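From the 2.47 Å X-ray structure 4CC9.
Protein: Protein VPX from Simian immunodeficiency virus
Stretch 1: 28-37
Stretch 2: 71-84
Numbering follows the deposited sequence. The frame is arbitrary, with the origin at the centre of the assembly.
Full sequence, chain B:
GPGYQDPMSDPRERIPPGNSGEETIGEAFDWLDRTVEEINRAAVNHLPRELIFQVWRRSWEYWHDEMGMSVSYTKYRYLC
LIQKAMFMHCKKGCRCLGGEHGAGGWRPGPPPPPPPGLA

Stretch 1 (28-37) AFDWLDRTVE
Stretch 2, residues 71-84: VSYTKYRYLCLIQK

Two helices of one chain pack side by side through a small, mainly apolar seam with no hydrogen bond across it. Both stretches are helical throughout, with phi/psi near -65/-42 and i to i+4 backbone bonds such as Tyr-76 N to Ser-72 O at 3.0 Å; Leu-81 N to Arg-77 O, at 3.4 Å, is weak. The axes approach to 10.4 Å and run in the same general direction, crossing at 45°. Register is set by two CA–CA pairs, Leu-32 with Tyr-76 at 7.2 Å and Val-36 with Leu-79 at 6.2 Å, and 543 Å² is buried in all.

The inward-facing positions recur at three- and four-residue steps: Leu-32, Thr-35 and Val-36 point toward the second helix, from which Ser-72, Lys-75, Tyr-78, Leu-79 and Gln-83 point back. Leu-32 (chi1 t, chi2 p) sets its CD2 3.4 Å from Ser-72 O and its CD1 4.4 Å from Leu-79 CD2, so it spans two turns of the partner. Leu-79 takes the same t, p rotamer, and its CD2 also lies 4.0 Å from both Thr-35 CG2 and Trp-31 CH2.

Trp-31 (t, chi2 79°) leaves its backbone sideways, yet its ring end reaches in: CH2 of Trp-31 meets Tyr-76 CE1 at 4.2 Å, edge to edge. Phe-29 (m) likewise swings inward, with Ser-72 OG 3.5 Å from Phe-29 CE1 at the ring edge.

Val-36 (p) places CG2 4.2 Å from Tyr-78 CE2, at the edge of that ring, and CG1 3.7 Å from Lys-75 CE. Lys-75 (m, t, 108°, t) thus lends aliphatic length to the seam before its charge pairs with Asp-33 (m) in a salt bridge. The modelled distance of 2.4 Å from Asp-33 OD1 to Lys-75 NZ is too short, so the places of both atoms are less sure.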

# COMPACT_ATOMS: atom_id res chain seq x y z
N ALA B 28 19.31 15.67 3.28
CA ALA B 28 17.90 15.85 3.60
C ALA B 28 17.36 17.13 2.95
O ALA B 28 16.29 17.12 2.32
CB ALA B 28 17.68 15.86 5.11
N PHE B 29 18.10 18.23 3.08
CA PHE B 29 17.65 19.49 2.47
C PHE B 29 17.54 19.37 0.96
O PHE B 29 16.58 19.87 0.38
CB PHE B 29 18.55 20.68 2.85
CG PHE B 29 18.29 21.22 4.23
CD1 PHE B 29 17.10 21.90 4.52
CD2 PHE B 29 19.23 21.06 5.24
CE1 PHE B 29 16.85 22.41 5.80
CE2 PHE B 29 18.99 21.57 6.52
CZ PHE B 29 17.80 22.24 6.80
N ASP B 30 18.50 18.71 0.32
CA ASP B 30 18.44 18.52 -1.13
C ASP B 30 17.29 17.60 -1.53
O ASP B 30 16.65 17.82 -2.56
CB ASP B 30 19.78 18.00 -1.70
CG ASP B 30 20.89 19.04 -1.63
OD1 ASP B 30 20.57 20.24 -1.48
OD2 ASP B 30 22.07 18.66 -1.71
N TRP B 31 17.03 16.58 -0.73
CA TRP B 31 15.86 15.73 -0.96
C TRP B 31 14.59 16.58 -0.96
O TRP B 31 13.73 16.40 -1.82
CB TRP B 31 15.73 14.63 0.10
CG TRP B 31 14.35 14.00 0.08
CD1 TRP B 31 13.89 13.06 -0.80
CD2 TRP B 31 13.24 14.31 0.95
NE1 TRP B 31 12.58 12.75 -0.52
CE2 TRP B 31 12.15 13.50 0.54
CE3 TRP B 31 13.06 15.18 2.02
CZ2 TRP B 31 10.91 13.54 1.18
CZ3 TRP B 31 11.82 15.22 2.65
CH2 TRP B 31 10.76 14.41 2.22
N LEU B 32 14.48 17.50 -0.00
CA LEU B 32 13.26 18.28 0.11
C LEU B 32 13.09 19.19 -1.10
O LEU B 32 12.01 19.24 -1.68
CB LEU B 32 13.20 19.07 1.41
CG LEU B 32 12.06 20.10 1.51
CD1 LEU B 32 10.68 19.45 1.40
CD2 LEU B 32 12.16 20.91 2.82
N ASP B 33 14.16 19.87 -1.50
CA ASP B 33 14.10 20.79 -2.63
C ASP B 33 13.80 20.07 -3.93
O ASP B 33 12.94 20.47 -4.71
CB ASP B 33 15.41 21.56 -2.77
CG ASP B 33 15.55 22.66 -1.72
OD1 ASP B 33 14.53 23.32 -1.42
OD2 ASP B 33 16.67 22.86 -1.20
N ARG B 34 14.52 18.97 -4.16
CA ARG B 34 14.37 18.23 -5.40
C ARG B 34 12.99 17.59 -5.51
O ARG B 34 12.37 17.67 -6.58
CB ARG B 34 15.48 17.18 -5.53
CG ARG B 34 15.58 16.54 -6.90
N THR B 35 12.47 17.02 -4.41
CA THR B 35 11.18 16.31 -4.46
C THR B 35 9.97 17.23 -4.68
O THR B 35 9.02 16.85 -5.39
CB THR B 35 10.94 15.44 -3.19
OG1 THR B 35 12.04 14.54 -2.98
CG2 THR B 35 9.66 14.60 -3.33
N VAL B 36 9.98 18.43 -4.09
CA VAL B 36 8.85 19.35 -4.27
C VAL B 36 8.73 19.76 -5.74
O VAL B 36 7.63 19.81 -6.30
CB VAL B 36 8.86 20.58 -3.29
CG1 VAL B 36 10.23 21.17 -3.18
CG2 VAL B 36 7.88 21.66 -3.74
N GLU B 37 9.88 20.00 -6.38
CA GLU B 37 9.88 20.37 -7.79
C GLU B 37 9.38 19.22 -8.65
O GLU B 37 8.56 19.41 -9.56
CB GLU B 37 11.27 20.80 -8.25
CG GLU B 37 11.77 22.05 -7.58
CD GLU B 37 12.78 22.81 -8.43
OE1 GLU B 37 13.13 22.29 -9.51
OE2 GLU B 37 13.20 23.91 -8.02
N VAL B 71 10.95 28.30 5.53
CA VAL B 71 10.52 27.87 4.20
C VAL B 71 10.61 26.36 4.04
O VAL B 71 9.83 25.76 3.31
CB VAL B 71 11.18 28.63 3.00
CG1 VAL B 71 12.13 29.70 3.46
CG2 VAL B 71 11.83 27.68 2.00
N SER B 72 11.54 25.74 4.76
CA SER B 72 11.69 24.28 4.72
C SER B 72 10.50 23.56 5.35
O SER B 72 9.93 22.63 4.77
CB SER B 72 12.98 23.86 5.42
OG SER B 72 14.09 24.13 4.60
N TYR B 73 10.11 23.99 6.55
CA TYR B 73 8.94 23.41 7.19
C TYR B 73 7.70 23.62 6.30
O TYR B 73 6.92 22.68 6.08
CB TYR B 73 8.73 23.99 8.59
CG TYR B 73 7.57 23.34 9.30
CD1 TYR B 73 7.72 22.13 9.95
CD2 TYR B 73 6.32 23.94 9.30
CE1 TYR B 73 6.65 21.52 10.59
CE2 TYR B 73 5.25 23.34 9.93
CZ TYR B 73 5.41 22.14 10.57
OH TYR B 73 4.34 21.56 11.19
N THR B 74 7.56 24.82 5.75
CA THR B 74 6.41 25.16 4.92
C THR B 74 6.34 24.25 3.69
O THR B 74 5.29 23.70 3.36
CB THR B 74 6.47 26.64 4.46
OG1 THR B 74 6.44 27.50 5.61
CG2 THR B 74 5.30 26.98 3.56
N LYS B 75 7.48 24.09 3.02
CA LYS B 75 7.51 23.20 1.86
C LYS B 75 7.15 21.77 2.24
O LYS B 75 6.49 21.07 1.47
CB LYS B 75 8.88 23.23 1.20
CG LYS B 75 9.18 24.51 0.47
CD LYS B 75 10.65 24.55 0.13
CE LYS B 75 10.88 24.36 -1.33
NZ LYS B 75 12.33 24.22 -1.57
N TYR B 76 7.55 21.36 3.44
CA TYR B 76 7.32 19.98 3.87
C TYR B 76 5.84 19.68 4.15
O TYR B 76 5.33 18.63 3.71
CB TYR B 76 8.19 19.65 5.08
CG TYR B 76 8.02 18.24 5.58
CD1 TYR B 76 8.71 17.18 5.01
CD2 TYR B 76 7.15 17.96 6.64
CE1 TYR B 76 8.55 15.88 5.48
CE2 TYR B 76 6.99 16.66 7.11
CZ TYR B 76 7.69 15.63 6.53
OH TYR B 76 7.52 14.35 7.01
N ARG B 77 5.15 20.58 4.86
CA ARG B 77 3.71 20.40 5.06
C ARG B 77 2.98 20.37 3.70
O ARG B 77 2.03 19.62 3.51
CB ARG B 77 3.10 21.48 5.96
CG ARG B 77 3.68 21.51 7.38
CD ARG B 77 3.46 20.19 8.11
NE ARG B 77 2.04 19.88 8.17
CZ ARG B 77 1.22 20.21 9.17
NH1 ARG B 77 1.69 20.87 10.23
NH2 ARG B 77 -0.07 19.89 9.11
N TYR B 78 3.46 21.18 2.76
CA TYR B 78 2.83 21.21 1.45
C TYR B 78 3.04 19.89 0.70
O TYR B 78 2.10 19.34 0.12
CB TYR B 78 3.36 22.40 0.63
CG TYR B 78 3.06 22.29 -0.85
CD1 TYR B 78 1.81 22.64 -1.35
CD2 TYR B 78 4.02 21.84 -1.74
CE1 TYR B 78 1.53 22.54 -2.71
CE2 TYR B 78 3.75 21.74 -3.10
CZ TYR B 78 2.50 22.09 -3.57
OH TYR B 78 2.20 22.00 -4.90
N LEU B 79 4.27 19.38 0.72
CA LEU B 79 4.59 18.11 0.05
C LEU B 79 3.71 16.98 0.57
O LEU B 79 3.16 16.20 -0.22
CB LEU B 79 6.08 17.76 0.21
CG LEU B 79 6.57 16.45 -0.40
CD1 LEU B 79 6.35 16.42 -1.90
CD2 LEU B 79 8.04 16.21 -0.09
N CYS B 80 3.55 16.88 1.89
CA CYS B 80 2.75 15.79 2.46
C CYS B 80 1.30 15.83 1.96
O CYS B 80 0.71 14.78 1.68
CB CYS B 80 2.83 15.78 4.00
SG CYS B 80 4.51 15.37 4.67
N LEU B 81 0.75 17.03 1.80
CA LEU B 81 -0.62 17.16 1.26
C LEU B 81 -0.72 16.72 -0.20
O LEU B 81 -1.70 16.06 -0.58
CB LEU B 81 -1.11 18.60 1.38
CG LEU B 81 -1.46 19.07 2.79
CD1 LEU B 81 -1.68 20.57 2.79
CD2 LEU B 81 -2.70 18.33 3.32
N ILE B 82 0.27 17.08 -1.02
CA ILE B 82 0.24 16.68 -2.42
C ILE B 82 0.49 15.18 -2.57
O ILE B 82 -0.13 14.53 -3.43
CB ILE B 82 1.24 17.47 -3.29
CG1 ILE B 82 0.96 18.98 -3.15
CG2 ILE B 82 1.10 17.08 -4.75
CD1 ILE B 82 -0.49 19.36 -3.48
N GLN B 83 1.36 14.62 -1.72
CA GLN B 83 1.61 13.18 -1.77
C GLN B 83 0.30 12.44 -1.48
O GLN B 83 0.01 11.42 -2.12
CB GLN B 83 2.72 12.74 -0.80
CG GLN B 83 4.13 13.30 -1.09
CD GLN B 83 4.95 12.47 -2.08
OE1 GLN B 83 4.42 11.84 -3.00
NE2 GLN B 83 6.27 12.49 -1.91
N LYS B 84 -0.51 12.96 -0.56
CA LYS B 84 -1.80 12.32 -0.26
C LYS B 84 -2.80 12.47 -1.39
O LYS B 84 -3.54 11.53 -1.69
CB LYS B 84 -2.39 12.83 1.07
CG LYS B 84 -1.59 12.35 2.27
CD LYS B 84 -1.99 13.02 3.58
CE LYS B 84 -0.84 12.87 4.59
NZ LYS B 84 -1.20 13.26 5.98